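PDB 1XV2: hypothetical protein, similar to alpha-acetolactate decarboxylase from Staphylococcus aureus subsp. aureus, which probably catalyses the decarboxylation of alpha-acetolactate to acetoin, as a zinc-containing relative of alpha-acetolactate decarboxylase. Local coordinates for residues Glu48-Asp53 and Ala157-Phe162. Numbering follows the deposited sequence.
Sequences EVIFLD and AIVGFF
Val159 sends its two methyl branches to two different residues of the strand 48-52, and three of the four residue contacts within 4.5 Å involve it. CG2 meets the branch methyl of Ile50, CG2 to CG2, at 3.6 Å, while CG1 touches Leu52 CD1 at 3.7 Å. This split follows from the Val159 rotamer: CG1 lies anti to the carbonyl carbon (chi1 -59°), which leaves CG2 between the backbone N and the carbonyl carbon. Ile50 offers only its short branch, because CG2 stands anti to its own backbone N; the longer CG1-CD1 arm leads away from strand 154-163. Leu52 is directed toward the other strand, with CG anti to the backbone N (chi1 -171°), and spreads its two methyls, CD1 to Val159 and CD2 more loosely to Ala157 CB, at 4.3 Å.

The backbone adds little: Phe51 O lies 4.1 Å from Val159 CG2, a van der Waals contact, and no hydrogen bond joins the segments. Their axes cross at 99° and approach to 8.0 Å, a face-to-face packing of strands from two different sheets. Backbone-to-backbone bonds stay within each sheet, Ile50 with Tyr57 and Phe51 with Gly38 in one, Ala157 with Ala180 in the other. Val159 also touches Leu37 of strand 37-42, next to 48-52 in the same sheet.

The zinc ion, bound by His176, His178 and His189, lies about 8 Å from the side chain of Ile50, which touches His178. Val49 O accepts a hydrogen bond from His178 ND1, a polar link between the sheets that makes this carbonyl a second-shell partner of the zinc and would leave NE2 to face the metal. The side-chain contacts themselves are all aliphatic and buried, so dispersion and exclusion of water hold the segments together with little directionality, and the directional link comes from the neighbouring Val49-His178 bond.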
# COMPACT_ATOMS: atom_id res chain seq x y z
N GLU A 48 -3.15 -1.31 23.50
CA GLU A 48 -1.96 -1.13 22.68
C GLU A 48 -1.10 -2.37 22.66
O GLU A 48 -0.68 -2.85 23.71
CB GLU A 48 -1.14 0.03 23.25
CG GLU A 48 -1.94 1.28 23.54
CD GLU A 48 -2.50 1.91 22.28
OE1 GLU A 48 -2.03 1.54 21.19
OE2 GLU A 48 -3.39 2.78 22.39
N VAL A 49 -0.83 -2.89 21.47
CA VAL A 49 0.02 -4.07 21.35
C VAL A 49 1.43 -3.64 20.97
O VAL A 49 1.61 -2.82 20.07
CB VAL A 49 -0.51 -5.04 20.27
CG1 VAL A 49 0.44 -6.23 20.13
CG2 VAL A 49 -1.90 -5.52 20.63
N ILE A 50 2.42 -4.18 21.66
CA ILE A 50 3.81 -3.88 21.35
C ILE A 50 4.53 -5.20 21.10
O ILE A 50 4.60 -6.05 21.99
CB ILE A 50 4.55 -3.16 22.51
CG1 ILE A 50 3.80 -1.89 22.93
CG2 ILE A 50 5.96 -2.80 22.07
CD1 ILE A 50 2.64 -2.14 23.87
N PHE A 51 5.04 -5.39 19.89
CA PHE A 51 5.78 -6.60 19.56
C PHE A 51 7.24 -6.27 19.86
O PHE A 51 7.85 -5.44 19.20
CB PHE A 51 5.62 -6.96 18.08
CG PHE A 51 4.23 -7.41 17.71
CD1 PHE A 51 3.67 -8.54 18.31
CD2 PHE A 51 3.49 -6.73 16.75
CE1 PHE A 51 2.39 -8.97 17.97
CE2 PHE A 51 2.21 -7.16 16.40
CZ PHE A 51 1.66 -8.28 17.01
N LEU A 52 7.79 -6.93 20.88
CA LEU A 52 9.16 -6.68 21.28
C LEU A 52 9.93 -7.97 21.54
O LEU A 52 9.55 -8.77 22.39
CB LEU A 52 9.17 -5.81 22.54
CG LEU A 52 10.52 -5.26 23.00
CD1 LEU A 52 11.10 -4.37 21.91
CD2 LEU A 52 10.33 -4.48 24.29
N ASP A 53 11.02 -8.16 20.81
CA ASP A 53 11.86 -9.34 20.95
C ASP A 53 11.04 -10.63 20.79
O ASP A 53 11.17 -11.56 21.59
CB ASP A 53 12.54 -9.35 22.32
CG ASP A 53 13.52 -8.20 22.50
OD1 ASP A 53 14.40 -8.01 21.64
OD2 ASP A 53 13.40 -7.48 23.52
N ALA A 157 11.75 0.58 25.90
CA ALA A 157 12.00 0.61 24.47
C ALA A 157 10.81 1.11 23.68
O ALA A 157 9.66 0.79 23.99
CB ALA A 157 12.40 -0.78 23.98
N ILE A 158 11.10 1.91 22.67
CA ILE A 158 10.09 2.44 21.77
C ILE A 158 10.29 1.69 20.47
O ILE A 158 11.42 1.54 20.01
CB ILE A 158 10.28 3.94 21.46
CG1 ILE A 158 9.98 4.80 22.69
CG2 ILE A 158 9.40 4.33 20.28
CD1 ILE A 158 10.16 6.29 22.45
N VAL A 159 9.20 1.21 19.88
CA VAL A 159 9.28 0.52 18.60
C VAL A 159 8.19 1.11 17.73
O VAL A 159 7.13 1.51 18.23
CB VAL A 159 9.08 -1.02 18.74
CG1 VAL A 159 10.14 -1.60 19.66
CG2 VAL A 159 7.68 -1.33 19.25
N GLY A 160 8.44 1.18 16.43
CA GLY A 160 7.45 1.73 15.54
C GLY A 160 7.89 1.73 14.10
O GLY A 160 8.89 1.11 13.74
N PHE A 161 7.13 2.44 13.27
CA PHE A 161 7.42 2.50 11.85
C PHE A 161 7.18 3.88 11.28
O PHE A 161 6.37 4.65 11.80
CB PHE A 161 6.53 1.51 11.10
CG PHE A 161 6.67 0.10 11.56
CD1 PHE A 161 7.76 -0.67 11.17
CD2 PHE A 161 5.72 -0.45 12.42
CE1 PHE A 161 7.90 -1.99 11.61
CE2 PHE A 161 5.85 -1.76 12.87
CZ PHE A 161 6.94 -2.53 12.47
N PHE A 162 7.88 4.18 10.20
CA PHE A 162 7.72 5.44 9.51
C PHE A 162 7.03 5.11 8.19
O PHE A 162 7.46 4.19 7.48
CB PHE A 162 9.07 6.10 9.22
CG PHE A 162 8.96 7.37 8.44
CD1 PHE A 162 8.64 8.57 9.07
CD2 PHE A 162 9.15 7.37 7.06
CE1 PHE A 162 8.50 9.75 8.34
CE2 PHE A 162 9.02 8.55 6.32
CZ PHE A 162 8.69 9.74 6.97